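Local coordinates for protein phthiocerol synthesis polyketide synthase type I PpsC (Mycobacterium tuberculosis, PDB 7AHB) that probably loads acyl extender units onto the acyl carrier protein through its acyltransferase domain during phthiocerol chain assembly, at residues A161-L166 and P249-E254; V208-P213 and P239-M244. All coordinates share one frame; numbering follows the deposited sequence.

Contact 1: residues A161-L166 and P249-E254; sequences AVRSRL and PAMRSE
M251 lays its bent thioether against helix 153-167, with SD 3.7 Å from R163 CA and 3.8 Å from R163 CB. Its CG starts beside the backbone N (chi1 -76°), and further bends at chi2 and chi3 bring the sulfur over the R163 backbone. On one flank of M251, the L166 branch CD1 comes in at a slant to 3.6 Å from M251 CG; the same methyl lies 3.8 Å from A250 CB. V162 also points across, its CG1 reaching 3.7 Å from E254 CB and lying near M251 SD. The partly exposed side is ionic: R165 folds at chi2 and chi3 so that NH1 meets E254 OE2 at 2.6 Å. The two side chains cross nearly at a right angle, and the guanidinium and carboxylate planes stand 43° apart; a single oxygen, OE2, makes the salt bridge, not a flat two-pronged pair. R163 sends its guanidinium away from M251 to Q110. The segments run roughly antiparallel (150°), with axes 10.1 Å apart at closest approach. Helix 287-295 closes the buried flank, where M294 touches both R163 and M251 and W290 packs on M251, while helix 106-126 lies against S164 and R165.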
loop_
_atom_site.group_PDB
_atom_site.type_symbol
_atom_site.label_atom_id
_atom_site.label_comp_id
_atom_site.label_asym_id
_atom_site.label_seq_id
_atom_site.Cartn_x
_atom_site.Cartn_y
_atom_site.Cartn_z
ATOM N N ALA A 161 7.730 -5.736 10.989
ATOM C CA ALA A 161 7.806 -5.820 12.446
ATOM C C ALA A 161 8.749 -4.774 13.021
ATOM O O ALA A 161 8.416 -4.094 14.002
ATOM C CB ALA A 161 8.270 -7.209 12.866
ATOM N N VAL A 162 9.938 -4.641 12.427
ATOM C CA VAL A 162 10.916 -3.670 12.908
ATOM C C VAL A 162 10.371 -2.254 12.752
ATOM O O VAL A 162 10.300 -1.485 13.712
ATOM C CB VAL A 162 12.251 -3.835 12.157
ATOM C CG1 VAL A 162 13.177 -2.670 12.473
ATOM C CG2 VAL A 162 12.921 -5.168 12.501
ATOM N N ARG A 163 9.988 -1.886 11.526
ATOM C CA ARG A 163 9.542 -0.521 11.264
ATOM C C ARG A 163 8.364 -0.158 12.149
ATOM O O ARG A 163 8.341 0.921 12.749
ATOM C CB ARG A 163 9.160 -0.343 9.794
ATOM C CG ARG A 163 8.665 1.077 9.465
ATOM C CD ARG A 163 8.005 1.099 8.075
ATOM N NE ARG A 163 6.912 0.126 8.013
ATOM C CZ ARG A 163 6.650 -0.646 6.964
ATOM N NH1 ARG A 163 7.370 -0.549 5.831
ATOM N NH2 ARG A 163 5.637 -1.480 7.036
ATOM N N SER A 164 7.366 -1.050 12.236
ATOM C CA SER A 164 6.164 -0.735 13.009
ATOM C C SER A 164 6.461 -0.620 14.497
ATOM O O SER A 164 5.843 0.199 15.189
ATOM C CB SER A 164 5.069 -1.774 12.756
ATOM O OG SER A 164 5.405 -3.038 13.249
ATOM N N ARG A 165 7.394 -1.415 15.016
ATOM C CA ARG A 165 7.765 -1.269 16.419
ATOM C C ARG A 165 8.465 0.061 16.672
ATOM O O ARG A 165 8.286 0.671 17.737
ATOM C CB ARG A 165 8.667 -2.415 16.860
ATOM C CG ARG A 165 8.987 -2.368 18.342
ATOM C CD ARG A 165 10.481 -2.547 18.607
ATOM N NE ARG A 165 10.991 -3.790 18.037
ATOM C CZ ARG A 165 11.913 -3.867 17.080
ATOM N NH1 ARG A 165 12.446 -2.765 16.564
ATOM N NH2 ARG A 165 12.290 -5.066 16.624
ATOM N N LEU A 166 9.299 0.495 15.725
ATOM C CA LEU A 166 9.958 1.788 15.837
ATOM C C LEU A 166 8.969 2.951 15.774
ATOM O O LEU A 166 9.193 3.974 16.414
ATOM C CB LEU A 166 11.012 1.935 14.734
ATOM C CG LEU A 166 12.170 0.927 14.815
ATOM C CD1 LEU A 166 13.158 1.117 13.696
ATOM C CD2 LEU A 166 12.884 1.082 16.163
ATOM N N PRO A 249 18.346 5.438 11.809
ATOM C CA PRO A 249 19.500 4.677 12.326
ATOM C C PRO A 249 19.107 3.348 12.931
ATOM O O PRO A 249 19.793 2.341 12.716
ATOM C CB PRO A 249 20.118 5.616 13.367
ATOM C CG PRO A 249 19.652 7.021 12.927
ATOM C CD PRO A 249 18.267 6.803 12.376
ATOM N N ALA A 250 18.005 3.312 13.678
ATOM C CA ALA A 250 17.572 2.051 14.271
ATOM C C ALA A 250 17.117 1.085 13.196
ATOM O O ALA A 250 17.382 -0.117 13.293
ATOM C CB ALA A 250 16.451 2.282 15.283
ATOM N N MET A 251 16.444 1.593 12.160
ATOM C CA MET A 251 16.094 0.753 11.013
ATOM C C MET A 251 17.329 0.087 10.411
ATOM O O MET A 251 17.343 -1.123 10.180
ATOM C CB MET A 251 15.383 1.569 9.932
ATOM C CG MET A 251 13.961 1.893 10.242
ATOM S SD MET A 251 12.862 0.523 9.912
ATOM C CE MET A 251 12.802 0.530 8.139
ATOM N N ARG A 252 18.367 0.872 10.122
ATOM C CA ARG A 252 19.564 0.323 9.489
ATOM C C ARG A 252 20.277 -0.656 10.404
ATOM O O ARG A 252 20.829 -1.650 9.923
ATOM C CB ARG A 252 20.478 1.470 9.055
ATOM C CG ARG A 252 19.876 2.214 7.876
ATOM C CD ARG A 252 20.429 3.580 7.601
ATOM N NE ARG A 252 19.644 4.165 6.493
ATOM C CZ ARG A 252 19.400 5.469 6.313
ATOM N NH1 ARG A 252 19.881 6.369 7.177
ATOM N NH2 ARG A 252 18.670 5.870 5.268
ATOM N N SER A 253 20.205 -0.440 11.718
ATOM C CA SER A 253 20.819 -1.370 12.659
ATOM C C SER A 253 20.028 -2.667 12.751
ATOM O O SER A 253 20.585 -3.763 12.603
ATOM C CB SER A 253 20.927 -0.711 14.038
ATOM O OG SER A 253 21.565 -1.554 14.957
ATOM N N GLU A 254 18.723 -2.567 12.997
ATOM C CA GLU A 254 17.940 -3.772 13.247
ATOM C C GLU A 254 17.791 -4.630 11.996
ATOM O O GLU A 254 17.651 -5.853 12.097
ATOM C CB GLU A 254 16.559 -3.393 13.776
ATOM C CG GLU A 254 16.596 -2.582 15.037
ATOM C CD GLU A 254 16.124 -3.346 16.210
ATOM O OE1 GLU A 254 16.851 -4.278 16.643
ATOM O OE2 GLU A 254 15.015 -3.024 16.719
#

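Contact 2: residues V208-P213 and P239-M244; sequences VISGPP and PHNPAM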
loop_
_atom_site.group_PDB
_atom_site.type_symbol
_atom_site.label_atom_id
_atom_site.label_comp_id
_atom_site.label_asym_id
_atom_site.label_seq_id
_atom_site.Cartn_x
_atom_site.Cartn_y
_atom_site.Cartn_z
ATOM N N VAL A 208 -1.125 14.299 -0.425
ATOM C CA VAL A 208 -1.235 14.002 0.997
ATOM C C VAL A 208 -0.131 14.754 1.719
ATOM O O VAL A 208 1.030 14.723 1.290
ATOM C CB VAL A 208 -1.144 12.488 1.286
ATOM C CG1 VAL A 208 -1.221 12.248 2.797
ATOM C CG2 VAL A 208 -2.259 11.750 0.573
ATOM N N ILE A 209 -0.496 15.422 2.815
ATOM C CA ILE A 209 0.451 16.089 3.688
ATOM C C ILE A 209 0.568 15.291 4.982
ATOM O O ILE A 209 -0.339 14.549 5.394
ATOM C CB ILE A 209 0.050 17.550 3.975
ATOM C CG1 ILE A 209 -1.352 17.619 4.586
ATOM C CG2 ILE A 209 0.150 18.378 2.713
ATOM C CD1 ILE A 209 -1.744 19.061 5.087
ATOM N N SER A 210 1.697 15.468 5.647
ATOM C CA SER A 210 2.002 14.671 6.819
ATOM C C SER A 210 2.658 15.562 7.855
ATOM O O SER A 210 3.461 16.422 7.505
ATOM C CB SER A 210 2.929 13.480 6.456
ATOM O OG SER A 210 3.263 12.770 7.619
ATOM N N GLY A 211 2.313 15.358 9.128
ATOM C CA GLY A 211 2.929 16.118 10.181
ATOM C C GLY A 211 2.131 16.091 11.476
ATOM O O GLY A 211 1.213 15.288 11.665
ATOM N N PRO A 212 2.491 16.965 12.401
ATOM C CA PRO A 212 1.812 16.985 13.728
ATOM C C PRO A 212 0.317 17.213 13.587
ATOM O O PRO A 212 -0.124 18.029 12.762
ATOM C CB PRO A 212 2.490 18.150 14.454
ATOM C CG PRO A 212 3.823 18.337 13.762
ATOM C CD PRO A 212 3.598 17.931 12.305
ATOM N N PRO A 213 -0.500 16.531 14.404
ATOM C CA PRO A 213 -1.950 16.527 14.128
ATOM C C PRO A 213 -2.611 17.883 14.256
ATOM O O PRO A 213 -3.555 18.158 13.509
ATOM C CB PRO A 213 -2.507 15.524 15.152
ATOM C CG PRO A 213 -1.438 15.416 16.214
ATOM C CD PRO A 213 -0.132 15.576 15.466
ATOM N N PRO A 239 4.363 9.468 8.728
ATOM C CA PRO A 239 5.437 8.959 7.876
ATOM C C PRO A 239 5.677 9.927 6.730
ATOM O O PRO A 239 4.919 10.876 6.515
ATOM C CB PRO A 239 4.890 7.633 7.377
ATOM C CG PRO A 239 3.397 7.887 7.300
ATOM C CD PRO A 239 3.101 8.740 8.506
ATOM N N HIS A 240 6.753 9.677 5.985
ATOM C CA HIS A 240 7.086 10.492 4.814
ATOM C C HIS A 240 7.228 11.962 5.204
ATOM O O HIS A 240 6.657 12.858 4.575
ATOM C CB HIS A 240 6.033 10.294 3.723
ATOM C CG HIS A 240 5.668 8.859 3.516
ATOM N ND1 HIS A 240 6.584 7.913 3.104
ATOM C CD2 HIS A 240 4.511 8.191 3.738
ATOM C CE1 HIS A 240 6.003 6.728 3.074
ATOM N NE2 HIS A 240 4.737 6.873 3.419
ATOM N N ASN A 241 8.023 12.199 6.247
ATOM C CA ASN A 241 8.129 13.484 6.912
ATOM C C ASN A 241 9.445 13.495 7.664
ATOM O O ASN A 241 9.975 12.414 7.976
ATOM C CB ASN A 241 6.940 13.666 7.869
ATOM C CG ASN A 241 7.018 14.953 8.681
ATOM O OD1 ASN A 241 7.760 15.037 9.642
ATOM N ND2 ASN A 241 6.233 15.940 8.312
ATOM N N PRO A 242 10.016 14.682 7.930
ATOM C CA PRO A 242 11.230 14.767 8.764
ATOM C C PRO A 242 11.181 13.979 10.051
ATOM O O PRO A 242 12.229 13.533 10.545
ATOM C CB PRO A 242 11.332 16.281 9.055
ATOM C CG PRO A 242 10.727 16.943 7.849
ATOM C CD PRO A 242 9.729 15.968 7.239
ATOM N N ALA A 243 10.000 13.851 10.650
ATOM C CA ALA A 243 9.879 13.109 11.893
ATOM C C ALA A 243 10.533 11.732 11.796
ATOM O O ALA A 243 10.945 11.164 12.816
ATOM C CB ALA A 243 8.400 12.958 12.268
ATOM N N MET A 244 10.630 11.180 10.591
ATOM C CA MET A 244 11.124 9.809 10.434
ATOM C C MET A 244 12.645 9.717 10.462
ATOM O O MET A 244 13.177 8.605 10.622
ATOM C CB MET A 244 10.600 9.186 9.131
ATOM C CG MET A 244 9.109 9.048 9.071
ATOM S SD MET A 244 8.408 7.883 10.245
ATOM C CE MET A 244 7.977 8.909 11.633
#
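S210 holds the loop at two points that flank H240, a residue with a left-handed backbone (phi 57°): its hydroxyl takes P239 and its carbonyl takes N241. OG, swung anti to the S210 backbone N, donates to P239 O at 2.7 Å, approaching 18° off the carbonyl plane. The second link is weaker: N241 ND2 lies 2.9 Å from S210 O, but its N-H points there at only 123°. That buried amide nitrogen also bonds E195 O and S197 OG in edge strand 197-201, so its two hydrogens are divided among three oxygens. The other end of the same amide faces back into its own loop. N241 OD1 receives A243 N at 2.7 Å on an in-plane lone pair, an Asx turn that leads into the 3-10 turn 242-244 and fixes the rotation of the amide. G211 brings its CA to 3.8 Å from N241 ND2. Between the two tethered residues, H240 keeps its imidazole clear of the strand; NE2 bonds S138 OG, ND1 bonds N296 O, and P239 CB sits over one ring face, near its margin. With S138 in a GxSxG nucleophile-elbow pattern, this is consistent with the serine-histidine active site of the acyltransferase family.

Contact 2 is wholly buried, whereas contact 1 runs from the buried M251, V162 and R163 to a partly exposed salt bridge. Their chemistry follows: contact 1 joins two helices by apolar packing plus one salt bridge, while contact 2 ties an antiparallel-sheet strand to an irregular loop through two hydrogen bonds, one weak, both accepted by main-chain oxygens. They are neighbours in the chain, since loop 239-244 runs on towards helix 248-254 and contact 2 is nested inside the loop that contact 1 closes. Their centres are 18 Å apart and their nearest atoms about 6 Å, without touching. M294 packs on R163 and M251 of contact 1 and on M244 of segment 239-244; M139 touches R163 and P239.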